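Local coordinates for pyridoxal phosphate homeostasis protein (Bifidobacterium adolescentis ATCC 15703, PDB 3CPG) that probably binds pyridoxal 5'-phosphate and takes part in keeping the cell's supply of this cofactor in balance, at residues Asp18-Arg21 / Ala22-Ile25; Lys57-Asp60 / Ile61-Met65; Arg222-Arg225 / Asp226-Ala230; Thr212-Arg215 / Arg216-His220; Ser125-Ile128 / Gly129-Leu132. All coordinates share one frame; numbering follows the deposited sequence.

Overall arrangement
Five local contacts are spread round a TIM-barrel chain of the YggS/PROSC family. Contacts 1 and 2 are neighbours, with centres about 12 Å apart; a salt bridge from Arg21 to Glu63, with Ile25 packed against helix 61-69, joins the starts of helices 19-42 and 61-69. Contact 2 also holds Lys57, the predicted attachment point of pyridoxal phosphate, which carries no cofactor here; the side chain of Arg21 lies about 11 Å from the side chain of Lys57. Contacts 4 and 3 follow each other on helix 211-231, centres about 15 Å apart, across the chain's centre from contact 2. Contact 5, on helix 128-131, is about 21 Å from contact 2, centre to centre.

Contact 1 of 5, residues Asp18-Arg21 / Ala22-Ile25; sequences DDAR and AREI
Asp18 sits at the N-cap of helix 19-42, and its carbonyl O takes the first backbone bond across the contact, from Ala22 N at 3.0 Å. Its side chain turns back over the helix start, where OD1 accepts from Arg21 N at 2.7 Å, a capping bond. Asp19 follows, its O bonded to Arg23 N; the Arg23 chain, bent at chi3, folds back along the helix, and its guanidinium lays one face over Ala20 CA, offset toward the rim. Ala20 CB lies 3.6 Å from Arg23 NH2, while Ala20 O receives Glu24 N. Arg21 carries most of the side-chain contact. Its CG stands opposite the backbone N (chi1 -178°) and the bend at chi2 (70°) swings the guanidinium forward over the next turn. There NH1 donates to Glu24 OE1 at 3.0 Å in a salt bridge: the oxygen lies near the guanidinium plane, yet is itself approached from above its carboxylate, the two planes being 88° apart. Ile25 CG1 lies over the centre of one guanidinium face, 3.8 Å from Arg21 CZ. Beyond the segments, Arg21 NH2 donates to Phe268 O and forms a salt bridge with Glu63. With an alanine at Arg21, Glu24 would probably be left without its positive mate, and Glu63 and Phe268 O without a donor that ties them to this helix. The guanidinium thus has an apolar floor and acceptors around it, which is likely to hold its rotation and to let its positive charge face two carboxylates, Glu24 and Glu63.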
loop_
_atom_site.group_PDB
_atom_site.type_symbol
_atom_site.label_atom_id
_atom_site.label_comp_id
_atom_site.label_asym_id
_atom_site.label_seq_id
_atom_site.Cartn_x
_atom_site.Cartn_y
_atom_site.Cartn_z
ATOM N N ASP A 18 24.502 8.848 6.542
ATOM C CA ASP A 18 25.687 9.405 5.902
ATOM C C ASP A 18 25.458 9.680 4.419
ATOM O O ASP A 18 24.510 9.172 3.819
ATOM C CB ASP A 18 26.896 8.485 6.106
ATOM C CG ASP A 18 26.698 7.107 5.515
ATOM O OD1 ASP A 18 26.455 7.008 4.299
ATOM O OD2 ASP A 18 26.797 6.114 6.269
ATOM N N ASP A 19 26.326 10.501 3.841
ATOM C CA ASP A 19 26.211 10.877 2.436
ATOM C C ASP A 19 26.104 9.704 1.471
ATOM O O ASP A 19 25.264 9.716 0.568
ATOM C CB ASP A 19 27.395 11.757 2.022
ATOM C CG ASP A 19 27.395 13.102 2.714
ATOM O OD1 ASP A 19 26.350 13.487 3.284
ATOM O OD2 ASP A 19 28.442 13.785 2.675
ATOM N N ALA A 20 26.955 8.697 1.650
ATOM C CA ALA A 20 26.942 7.538 0.764
ATOM C C ALA A 20 25.600 6.820 0.802
ATOM O O ALA A 20 25.083 6.410 -0.241
ATOM C CB ALA A 20 28.066 6.571 1.133
ATOM N N ARG A 21 25.039 6.667 1.998
ATOM C CA ARG A 21 23.746 6.001 2.154
ATOM C C ARG A 21 22.647 6.812 1.472
ATOM O O ARG A 21 21.770 6.255 0.809
ATOM C CB ARG A 21 23.402 5.834 3.636
ATOM C CG ARG A 21 22.093 5.092 3.885
ATOM C CD ARG A 21 22.213 3.623 3.516
ATOM N NE ARG A 21 20.931 2.932 3.632
ATOM C CZ ARG A 21 20.390 2.204 2.659
ATOM N NH1 ARG A 21 21.022 2.069 1.498
ATOM N NH2 ARG A 21 19.211 1.627 2.842
ATOM N N ALA A 22 22.687 8.129 1.646
ATOM C CA ALA A 22 21.693 8.995 1.028
ATOM C C ALA A 22 21.768 8.854 -0.492
ATOM O O ALA A 22 20.741 8.871 -1.174
ATOM C CB ALA A 22 21.926 10.441 1.438
ATOM N N ARG A 23 22.983 8.719 -1.022
ATOM C CA ARG A 23 23.160 8.567 -2.464
ATOM C C ARG A 23 22.583 7.239 -2.949
ATOM O O ARG A 23 21.927 7.186 -3.989
ATOM C CB ARG A 23 24.644 8.642 -2.854
ATOM C CG ARG A 23 25.281 10.016 -2.698
ATOM C CD ARG A 23 26.572 10.125 -3.511
ATOM N NE ARG A 23 27.609 9.193 -3.068
ATOM C CZ ARG A 23 28.409 9.395 -2.024
ATOM N NH1 ARG A 23 28.302 10.503 -1.304
ATOM N NH2 ARG A 23 29.318 8.487 -1.699
ATOM N N GLU A 24 22.827 6.172 -2.192
ATOM C CA GLU A 24 22.325 4.849 -2.557
ATOM C C GLU A 24 20.805 4.867 -2.669
ATOM O O GLU A 24 20.236 4.360 -3.630
ATOM C CB GLU A 24 22.720 3.807 -1.508
ATOM C CG GLU A 24 24.216 3.651 -1.280
ATOM C CD GLU A 24 24.533 2.565 -0.269
ATOM O OE1 GLU A 24 23.880 2.533 0.797
ATOM O OE2 GLU A 24 25.440 1.747 -0.535
ATOM N N ILE A 25 20.155 5.446 -1.666
ATOM C CA ILE A 25 18.699 5.515 -1.638
ATOM C C ILE A 25 18.158 6.402 -2.754
ATOM O O ILE A 25 17.140 6.086 -3.372
ATOM C CB ILE A 25 18.215 6.026 -0.263
ATOM C CG1 ILE A 25 18.622 5.015 0.810
ATOM C CG2 ILE A 25 16.694 6.233 -0.258
ATOM C CD1 ILE A 25 18.240 5.414 2.225
#

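Contact 2 of 5, residues Lys57-Asp60 / Ile61-Met65; sequences KTRD and IGEIM
Asp60 and Glu63 are brought together by two first torsions: Asp60 CG is wedged between its own N and carbonyl carbon (chi1 62°), which points OD1 into the first turn of helix 61-69, and Glu63 CG lies opposite its carbonyl carbon (chi1 -70°), which sends the chain back toward the residues before the helix. The result is a capping box. Asp60 OD1 accepts from Glu63 N at 2.8 Å, and Glu63 OE1 returns the bond by accepting from Asp60 N, also at 2.8 Å, on its anti side and somewhat out of the carboxylate plane. The two carboxylate planes are 63° apart, with Asp60 OD1 only 3.6 Å from Glu63 OE1; this crowding of like charge is probably eased by Lys10, which forms a salt bridge with Glu63 OE1. Asn14 ND2 donates to Asp60 OD2. Ile64 N closes the first helical turn on Asp60 O at 3.0 Å. Arg59 runs obliquely past Glu63, with Arg59 CB 3.7 Å from Glu63 OE1. Their charged ends are linked through a water that donates to Glu63 OE2 at 2.6 Å and accepts from Arg59 NH1 at 2.8 Å, lying at the edge of the guanidinium. Glu63 OE2 is also paired with Arg21. The turn leads from strand 51-55 into helix 61-69, and begins at Lys57, the predicted pyridoxal phosphate lysine. Ile64 and Met65, present as selenomethionine, pack on helix 80-96, and the N-terminal residues Leu12 and Asn14 bond to the backbone of Ile61 and Gly62.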
loop_
_atom_site.group_PDB
_atom_site.type_symbol
_atom_site.label_atom_id
_atom_site.label_comp_id
_atom_site.label_asym_id
_atom_site.label_seq_id
_atom_site.Cartn_x
_atom_site.Cartn_y
_atom_site.Cartn_z
ATOM N N LYS A 57 9.670 -0.882 5.889
ATOM C CA LYS A 57 9.959 -1.743 7.028
ATOM C C LYS A 57 11.460 -1.836 7.291
ATOM O O LYS A 57 12.258 -1.952 6.357
ATOM C CB LYS A 57 9.389 -3.144 6.791
ATOM C CG LYS A 57 9.941 -3.840 5.556
ATOM C CD LYS A 57 9.434 -5.275 5.472
ATOM C CE LYS A 57 9.994 -5.991 4.253
ATOM N NZ LYS A 57 9.573 -7.421 4.200
ATOM N N THR A 58 11.821 -1.770 8.573
ATOM C CA THR A 58 13.205 -1.849 9.062
ATOM C C THR A 58 14.099 -0.662 8.696
ATOM O O THR A 58 15.292 -0.660 9.008
ATOM C CB THR A 58 13.920 -3.151 8.598
ATOM O OG1 THR A 58 14.353 -3.016 7.241
ATOM C CG2 THR A 58 12.981 -4.345 8.707
ATOM N N ARG A 59 13.534 0.349 8.044
ATOM C CA ARG A 59 14.329 1.516 7.670
ATOM C C ARG A 59 14.078 2.623 8.687
ATOM O O ARG A 59 12.975 2.734 9.220
ATOM C CB ARG A 59 13.940 2.001 6.271
ATOM C CG ARG A 59 13.831 0.893 5.234
ATOM C CD ARG A 59 15.115 0.072 5.111
ATOM N NE ARG A 59 14.906 -1.052 4.199
ATOM C CZ ARG A 59 15.856 -1.887 3.786
ATOM N NH1 ARG A 59 17.111 -1.740 4.195
ATOM N NH2 ARG A 59 15.543 -2.879 2.961
ATOM N N ASP A 60 15.092 3.439 8.969
ATOM C CA ASP A 60 14.895 4.518 9.931
ATOM C C ASP A 60 14.398 5.795 9.265
ATOM O O ASP A 60 14.306 5.875 8.042
ATOM C CB ASP A 60 16.174 4.803 10.740
ATOM C CG ASP A 60 17.338 5.261 9.884
ATOM O OD1 ASP A 60 17.119 5.968 8.881
ATOM O OD2 ASP A 60 18.489 4.931 10.246
ATOM N N ILE A 61 14.065 6.786 10.084
ATOM C CA ILE A 61 13.552 8.061 9.592
ATOM C C ILE A 61 14.476 8.728 8.578
ATOM O O ILE A 61 14.015 9.279 7.575
ATOM C CB ILE A 61 13.282 9.024 10.776
ATOM C CG1 ILE A 61 12.140 8.462 11.625
ATOM C CG2 ILE A 61 12.933 10.417 10.269
ATOM C CD1 ILE A 61 11.746 9.331 12.815
ATOM N N GLY A 62 15.776 8.683 8.833
ATOM C CA GLY A 62 16.710 9.293 7.905
ATOM C C GLY A 62 16.634 8.640 6.537
ATOM O O GLY A 62 16.632 9.320 5.508
ATOM N N GLU A 63 16.575 7.312 6.526
ATOM C CA GLU A 63 16.496 6.552 5.283
ATOM C C GLU A 63 15.202 6.849 4.528
ATOM O O GLU A 63 15.203 7.082 3.319
ATOM C CB GLU A 63 16.562 5.050 5.581
ATOM C CG GLU A 63 17.926 4.570 6.050
ATOM C CD GLU A 63 17.933 3.092 6.400
ATOM O OE1 GLU A 63 17.347 2.719 7.439
ATOM O OE2 GLU A 63 18.519 2.301 5.632
ATOM N N ILE A 64 14.090 6.818 5.246
ATOM C CA ILE A 64 12.793 7.072 4.626
ATOM C C ILE A 64 12.714 8.471 4.032
ATOM O O ILE A 64 12.206 8.652 2.926
ATOM C CB ILE A 64 11.652 6.883 5.644
ATOM C CG1 ILE A 64 11.666 5.440 6.153
ATOM C CG2 ILE A 64 10.304 7.223 5.002
ATOM C CD1 ILE A 64 10.699 5.175 7.286
HETATM N N MSE A 65 13.212 9.465 4.760
HETATM C CA MSE A 65 13.173 10.829 4.254
HETATM C C MSE A 65 14.080 11.013 3.038
HETATM O O MSE A 65 13.810 11.850 2.177
HETATM C CB MSE A 65 13.536 11.818 5.367
HETATM C CG MSE A 65 12.481 11.880 6.496
HETATM SE SE MSE A 65 10.690 12.179 5.835
HETATM C CE MSE A 65 10.994 13.816 4.925
HETATM O O HOH W 1 18.592 -0.277 6.083
#

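Contact 3 of 5, residues Arg222-Arg225 / Asp226-Ala230; sequences RKTR and DLILA
The guanidinium of Arg225 and the carboxylate of Asp226 are turned only 20° against each other, with Asp226 at the edge of the guanidinium, though OD1 is approached from above its carboxylate. The grip is side-on and converges on one oxygen: Arg225 NE donates to Asp226 OD1 at 2.7 Å and Arg225 NH2 to the same OD1 at 3.0 Å, both from one face of the carboxylate. The partners of this salt bridge are successive residues, and bends at chi2 (-80°) and chi3 (-51°) turn the arginine back onto its neighbour and carry Arg225 CD against Leu229 CD1 at 3.7 Å. Asp226 also lies alongside Arg222, whose CG is 4.1 Å from OD2; the charged end of Arg222 goes instead to Glu256. A leucine in place of Arg225 would probably leave Asp226 OD1 without the two donors Arg225 supplies and the carboxylate freer to turn. On another side of the helix, Thr224 CG2 meets Ile228 CD1 at 4.0 Å. The backbone is regular alpha-helix, with Asp226 N bonded to Arg222 O at 2.9 Å. Helix 211-231 is the connection of a beta-alpha-beta unit between strands 196-202 and 241-243: Thr224, Arg225 and Ile228 lie on Leu201 of the former, while Arg222 and Arg225 touch Leu242 of the latter. Arg225 NH1 bonds to Arg240 O, and Thr224, Leu227 and Ile228 face the adjoining helix 183-191.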
loop_
_atom_site.group_PDB
_atom_site.type_symbol
_atom_site.label_atom_id
_atom_site.label_comp_id
_atom_site.label_asym_id
_atom_site.label_seq_id
_atom_site.Cartn_x
_atom_site.Cartn_y
_atom_site.Cartn_z
ATOM N N ARG A 222 -7.249 -7.541 -10.945
ATOM C CA ARG A 222 -7.783 -6.459 -11.765
ATOM C C ARG A 222 -9.243 -6.717 -12.147
ATOM O O ARG A 222 -10.084 -5.826 -12.046
ATOM C CB ARG A 222 -6.964 -6.278 -13.045
ATOM C CG ARG A 222 -7.469 -5.118 -13.898
ATOM C CD ARG A 222 -6.830 -5.056 -15.274
ATOM N NE ARG A 222 -7.277 -6.140 -16.145
ATOM C CZ ARG A 222 -6.542 -7.202 -16.454
ATOM N NH1 ARG A 222 -5.311 -7.330 -15.965
ATOM N NH2 ARG A 222 -7.041 -8.138 -17.254
ATOM N N LYS A 223 -9.536 -7.933 -12.597
ATOM C CA LYS A 223 -10.904 -8.275 -12.988
ATOM C C LYS A 223 -11.852 -8.173 -11.801
ATOM O O LYS A 223 -12.986 -7.713 -11.936
ATOM C CB LYS A 223 -10.959 -9.690 -13.568
ATOM C CG LYS A 223 -10.260 -9.830 -14.907
ATOM C CD LYS A 223 -10.404 -11.241 -15.451
ATOM C CE LYS A 223 -9.701 -11.381 -16.790
ATOM N NZ LYS A 223 -9.869 -12.754 -17.352
ATOM N N THR A 224 -11.385 -8.618 -10.640
ATOM C CA THR A 224 -12.191 -8.565 -9.427
ATOM C C THR A 224 -12.501 -7.107 -9.100
ATOM O O THR A 224 -13.632 -6.761 -8.774
ATOM C CB THR A 224 -11.448 -9.224 -8.251
ATOM O OG1 THR A 224 -11.292 -10.625 -8.517
ATOM C CG2 THR A 224 -12.222 -9.038 -6.948
ATOM N N ARG A 225 -11.484 -6.258 -9.191
ATOM C CA ARG A 225 -11.641 -4.830 -8.940
ATOM C C ARG A 225 -12.706 -4.275 -9.898
ATOM O O ARG A 225 -13.601 -3.530 -9.490
ATOM C CB ARG A 225 -10.290 -4.132 -9.161
ATOM C CG ARG A 225 -10.226 -2.626 -8.865
ATOM C CD ARG A 225 -10.798 -1.771 -9.993
ATOM N NE ARG A 225 -10.250 -2.098 -11.311
ATOM C CZ ARG A 225 -9.110 -1.631 -11.815
ATOM N NH1 ARG A 225 -8.351 -0.796 -11.119
ATOM N NH2 ARG A 225 -8.733 -1.997 -13.035
ATOM N N ASP A 226 -12.615 -4.653 -11.170
ATOM C CA ASP A 226 -13.577 -4.170 -12.156
ATOM C C ASP A 226 -15.012 -4.568 -11.826
ATOM O O ASP A 226 -15.933 -3.759 -11.965
ATOM C CB ASP A 226 -13.218 -4.678 -13.556
ATOM C CG ASP A 226 -11.933 -4.078 -14.086
ATOM O OD1 ASP A 226 -11.500 -3.027 -13.567
ATOM O OD2 ASP A 226 -11.362 -4.650 -15.037
ATOM N N LEU A 227 -15.205 -5.812 -11.397
ATOM C CA LEU A 227 -16.540 -6.292 -11.054
ATOM C C LEU A 227 -17.101 -5.548 -9.845
ATOM O O LEU A 227 -18.276 -5.184 -9.821
ATOM C CB LEU A 227 -16.515 -7.805 -10.788
ATOM C CG LEU A 227 -16.320 -8.691 -12.025
ATOM C CD1 LEU A 227 -16.266 -10.161 -11.632
ATOM C CD2 LEU A 227 -17.465 -8.442 -12.996
ATOM N N ILE A 228 -16.264 -5.307 -8.840
ATOM C CA ILE A 228 -16.727 -4.590 -7.654
ATOM C C ILE A 228 -17.205 -3.184 -8.024
ATOM O O ILE A 228 -18.249 -2.727 -7.556
ATOM C CB ILE A 228 -15.610 -4.475 -6.595
ATOM C CG1 ILE A 228 -15.207 -5.871 -6.120
ATOM C CG2 ILE A 228 -16.094 -3.622 -5.419
ATOM C CD1 ILE A 228 -13.940 -5.887 -5.266
ATOM N N LEU A 229 -16.435 -2.495 -8.858
ATOM C CA LEU A 229 -16.811 -1.154 -9.289
ATOM C C LEU A 229 -18.106 -1.196 -10.088
ATOM O O LEU A 229 -18.969 -0.326 -9.956
ATOM C CB LEU A 229 -15.710 -0.543 -10.154
ATOM C CG LEU A 229 -14.499 0.055 -9.442
ATOM C CD1 LEU A 229 -13.531 0.606 -10.471
ATOM C CD2 LEU A 229 -14.959 1.165 -8.504
ATOM N N ALA A 230 -18.240 -2.222 -10.919
ATOM C CA ALA A 230 -19.423 -2.366 -11.753
ATOM C C ALA A 230 -20.691 -2.676 -10.965
ATOM O O ALA A 230 -21.791 -2.337 -11.403
ATOM C CB ALA A 230 -19.186 -3.451 -12.801
#

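Contact 4 of 5, residues Thr212-Arg215 / Arg216-His220; sequences TVIR and RGFSH
Residues 212-220 form unbroken alpha-helix, with Arg216, Gly217, Phe218 and Ser219 each donating its N to the carbonyl O four residues back. The bond from Ser219 N to Arg215 O is 2.9 Å, whereas Gly217 N lies 3.2 Å from Val213 O. Ile214 and Phe218, one turn apart, run side by side in the same direction. Ile214 CG2, placed opposite its backbone N, presses on the ring with its nearest approach, 3.3 Å, at Phe218 CE2; Ile214 O lies over a face of the same ring, 3.5 Å from CD2. This is a buried side of helix 211-231, which links strands 196-202 and 241-243 as the helix of a beta-alpha-beta unit in the TIM barrel. Ile214 and Phe218 here meet Leu252 and Ala253 of helix 250-255, and Phe218 also touches Met244. On an exposed side, Arg216 reaches back toward the helix start: CG is turned opposite the backbone N (chi1 -177°), and the bend at chi3 (-57°) brings one guanidinium face over Thr212 O, offset toward the rim. A water at the guanidinium edge accepts from Arg216 NH2 at 3.0 Å and donates to Thr212 OG1 at 2.7 Å, joining the two side chains indirectly. Thr212 OG1 is also bonded to Asp210. Arg215 also packs on helix 250-255, by Leu252 and Ala255, and its NH2 forms a salt bridge with Glu256.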
loop_
_atom_site.group_PDB
_atom_site.type_symbol
_atom_site.label_atom_id
_atom_site.label_comp_id
_atom_site.label_asym_id
_atom_site.label_seq_id
_atom_site.Cartn_x
_atom_site.Cartn_y
_atom_site.Cartn_z
ATOM N N THR A 212 3.566 -17.092 -15.688
ATOM C CA THR A 212 2.161 -17.319 -16.020
ATOM C C THR A 212 1.326 -17.340 -14.740
ATOM O O THR A 212 0.165 -16.925 -14.734
ATOM C CB THR A 212 1.948 -18.642 -16.800
ATOM O OG1 THR A 212 2.340 -19.757 -15.992
ATOM C CG2 THR A 212 2.768 -18.638 -18.083
ATOM N N VAL A 213 1.923 -17.819 -13.652
ATOM C CA VAL A 213 1.237 -17.872 -12.364
ATOM C C VAL A 213 1.127 -16.458 -11.792
ATOM O O VAL A 213 0.091 -16.060 -11.262
ATOM C CB VAL A 213 2.011 -18.754 -11.361
ATOM C CG1 VAL A 213 1.366 -18.674 -9.981
ATOM C CG2 VAL A 213 2.027 -20.196 -11.852
ATOM N N ILE A 214 2.215 -15.707 -11.904
ATOM C CA ILE A 214 2.255 -14.341 -11.408
ATOM C C ILE A 214 1.237 -13.478 -12.154
ATOM O O ILE A 214 0.434 -12.767 -11.540
ATOM C CB ILE A 214 3.673 -13.758 -11.583
ATOM C CG1 ILE A 214 4.647 -14.533 -10.688
ATOM C CG2 ILE A 214 3.677 -12.268 -11.269
ATOM C CD1 ILE A 214 6.094 -14.114 -10.820
ATOM N N ARG A 215 1.264 -13.555 -13.481
ATOM C CA ARG A 215 0.344 -12.777 -14.302
ATOM C C ARG A 215 -1.113 -13.140 -14.029
ATOM O O ARG A 215 -1.968 -12.260 -13.951
ATOM C CB ARG A 215 0.658 -12.977 -15.792
ATOM C CG ARG A 215 2.023 -12.443 -16.213
ATOM C CD ARG A 215 2.311 -12.723 -17.689
ATOM N NE ARG A 215 1.466 -11.940 -18.588
ATOM C CZ ARG A 215 1.519 -10.615 -18.700
ATOM N NH1 ARG A 215 2.375 -9.920 -17.966
ATOM N NH2 ARG A 215 0.718 -9.983 -19.545
ATOM N N ARG A 216 -1.392 -14.430 -13.868
ATOM C CA ARG A 216 -2.760 -14.872 -13.619
ATOM C C ARG A 216 -3.343 -14.242 -12.358
ATOM O O ARG A 216 -4.511 -13.842 -12.335
ATOM C CB ARG A 216 -2.822 -16.401 -13.518
ATOM C CG ARG A 216 -4.241 -16.945 -13.340
ATOM C CD ARG A 216 -4.269 -18.462 -13.419
ATOM N NE ARG A 216 -3.721 -18.947 -14.684
ATOM C CZ ARG A 216 -2.577 -19.614 -14.795
ATOM N NH1 ARG A 216 -1.858 -19.881 -13.716
ATOM N NH2 ARG A 216 -2.146 -20.004 -15.987
ATOM N N GLY A 217 -2.524 -14.154 -11.313
ATOM C CA GLY A 217 -2.969 -13.565 -10.062
ATOM C C GLY A 217 -3.242 -12.072 -10.148
ATOM O O GLY A 217 -4.224 -11.587 -9.580
ATOM N N PHE A 218 -2.380 -11.334 -10.841
ATOM C CA PHE A 218 -2.571 -9.887 -10.982
ATOM C C PHE A 218 -3.790 -9.624 -11.856
ATOM O O PHE A 218 -4.568 -8.701 -11.609
ATOM C CB PHE A 218 -1.342 -9.228 -11.617
ATOM C CG PHE A 218 -0.103 -9.283 -10.765
ATOM C CD1 PHE A 218 -0.186 -9.225 -9.374
ATOM C CD2 PHE A 218 1.155 -9.333 -11.357
ATOM C CE1 PHE A 218 0.965 -9.212 -8.590
ATOM C CE2 PHE A 218 2.315 -9.318 -10.581
ATOM C CZ PHE A 218 2.219 -9.256 -9.195
ATOM N N SER A 219 -3.940 -10.445 -12.890
ATOM C CA SER A 219 -5.065 -10.324 -13.806
ATOM C C SER A 219 -6.358 -10.572 -13.035
ATOM O O SER A 219 -7.347 -9.869 -13.217
ATOM C CB SER A 219 -4.926 -11.346 -14.937
ATOM O OG SER A 219 -6.018 -11.266 -15.836
ATOM N N HIS A 220 -6.342 -11.577 -12.164
ATOM C CA HIS A 220 -7.520 -11.899 -11.377
ATOM C C HIS A 220 -7.888 -10.732 -10.470
ATOM O O HIS A 220 -9.062 -10.391 -10.341
ATOM C CB HIS A 220 -7.274 -13.163 -10.552
ATOM C CG HIS A 220 -8.412 -13.525 -9.649
ATOM N ND1 HIS A 220 -8.632 -12.898 -8.442
ATOM C CD2 HIS A 220 -9.399 -14.443 -9.783
ATOM C CE1 HIS A 220 -9.706 -13.415 -7.870
ATOM N NE2 HIS A 220 -10.190 -14.354 -8.663
HETATM O O HOH W 2 0.379 -21.476 -15.205
#

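Contact 5 of 5, residues Ser125-Ile128 / Gly129-Leu132; sequences SNKI and GKVL
Ile128 meets the following residues from its root outward. CB adjoins the amide of Gly129, and CG2 comes 3.6 Å from Gly129 N. This CG2 branch lies opposite the backbone N and extends along the helix to Leu132 CD1 at 3.8 Å, the two side chains lying side by side and pointing the same way. With CG1 set opposite the carbonyl carbon (chi1 -62°), CG2 is left as the branch that faces Leu132. The side chain as a whole is buried against Lys149, Ile150 and Arg153 of helix 144-157. Ile128 O is gripped twice: Leu132 N lies almost in line with the C=O bond, at 3.1 Å from Ile128 O, while Val131 N, 3.0 Å away, approaches from above the carbonyl plane. Lys127 O likewise takes Lys130 N at 3.0 Å, with a weak bond from Val131 N besides. Such mixed bonding to the third and fourth residues ahead belongs to a short helical turn, 128-131, which follows strand 113-119 and precedes strand 137-141 in the chain of the TIM barrel. A water braces its start, donating to Ser125 O and accepting from Gly129 N at 2.9 Å. On the side facing helix 80-96, Lys127 and Lys130 run aslant past each other, with Lys127 NZ 4.1 Å from Lys130 CG; their ammonium groups stay 5.7 Å apart, NZ to NZ. Lys127 and Val131 rest on Pro80, and Lys130 touches Thr84.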
loop_
_atom_site.group_PDB
_atom_site.type_symbol
_atom_site.label_atom_id
_atom_site.label_comp_id
_atom_site.label_asym_id
_atom_site.label_seq_id
_atom_site.Cartn_x
_atom_site.Cartn_y
_atom_site.Cartn_z
ATOM N N SER A 125 -5.589 -7.560 15.485
ATOM C CA SER A 125 -6.734 -6.804 15.982
ATOM C C SER A 125 -6.485 -5.826 17.131
ATOM O O SER A 125 -7.000 -4.707 17.117
ATOM C CB SER A 125 -7.856 -7.770 16.372
ATOM O OG SER A 125 -8.265 -8.540 15.253
ATOM N N ASN A 126 -5.703 -6.232 18.123
ATOM C CA ASN A 126 -5.455 -5.343 19.247
ATOM C C ASN A 126 -4.447 -4.242 18.937
ATOM O O ASN A 126 -4.066 -3.482 19.820
ATOM C CB ASN A 126 -5.034 -6.149 20.489
ATOM C CG ASN A 126 -3.670 -6.804 20.348
ATOM O OD1 ASN A 126 -3.196 -7.067 19.246
ATOM N ND2 ASN A 126 -3.041 -7.093 21.485
ATOM N N LYS A 127 -4.039 -4.148 17.672
ATOM C CA LYS A 127 -3.090 -3.123 17.234
ATOM C C LYS A 127 -3.767 -2.087 16.331
ATOM O O LYS A 127 -3.135 -1.123 15.900
ATOM C CB LYS A 127 -1.921 -3.764 16.473
ATOM C CG LYS A 127 -1.091 -4.742 17.292
ATOM C CD LYS A 127 -0.224 -4.034 18.320
ATOM C CE LYS A 127 0.955 -3.331 17.654
ATOM N NZ LYS A 127 1.852 -2.665 18.641
ATOM N N ILE A 128 -5.044 -2.288 16.031
ATOM C CA ILE A 128 -5.765 -1.347 15.176
ATOM C C ILE A 128 -5.709 0.064 15.758
ATOM O O ILE A 128 -5.416 1.030 15.052
ATOM C CB ILE A 128 -7.242 -1.760 15.015
ATOM C CG1 ILE A 128 -7.318 -3.130 14.342
ATOM C CG2 ILE A 128 -7.991 -0.707 14.191
ATOM C CD1 ILE A 128 -8.721 -3.691 14.251
ATOM N N GLY A 129 -5.992 0.171 17.051
ATOM C CA GLY A 129 -5.970 1.465 17.708
ATOM C C GLY A 129 -4.620 2.149 17.627
ATOM O O GLY A 129 -4.534 3.372 17.718
ATOM N N LYS A 130 -3.559 1.368 17.456
ATOM C CA LYS A 130 -2.211 1.920 17.361
ATOM C C LYS A 130 -1.968 2.607 16.016
ATOM O O LYS A 130 -1.192 3.562 15.932
ATOM C CB LYS A 130 -1.167 0.812 17.537
ATOM C CG LYS A 130 -1.177 0.129 18.895
ATOM C CD LYS A 130 -0.683 1.059 19.991
ATOM C CE LYS A 130 -0.571 0.325 21.321
ATOM N NZ LYS A 130 0.021 1.188 22.382
ATOM N N VAL A 131 -2.632 2.134 14.966
ATOM C CA VAL A 131 -2.415 2.709 13.646
ATOM C C VAL A 131 -3.453 3.716 13.158
ATOM O O VAL A 131 -3.158 4.522 12.278
ATOM C CB VAL A 131 -2.248 1.598 12.573
ATOM C CG1 VAL A 131 -1.127 0.649 12.984
ATOM C CG2 VAL A 131 -3.551 0.835 12.381
ATOM N N LEU A 132 -4.655 3.697 13.726
ATOM C CA LEU A 132 -5.685 4.636 13.290
ATOM C C LEU A 132 -5.298 6.115 13.415
ATOM O O LEU A 132 -5.757 6.947 12.637
ATOM C CB LEU A 132 -6.993 4.382 14.041
ATOM C CG LEU A 132 -7.703 3.079 13.668
ATOM C CD1 LEU A 132 -9.000 2.965 14.449
ATOM C CD2 LEU A 132 -7.985 3.058 12.168
HETATM O O HOH W 3 -7.076 -2.075 18.612
#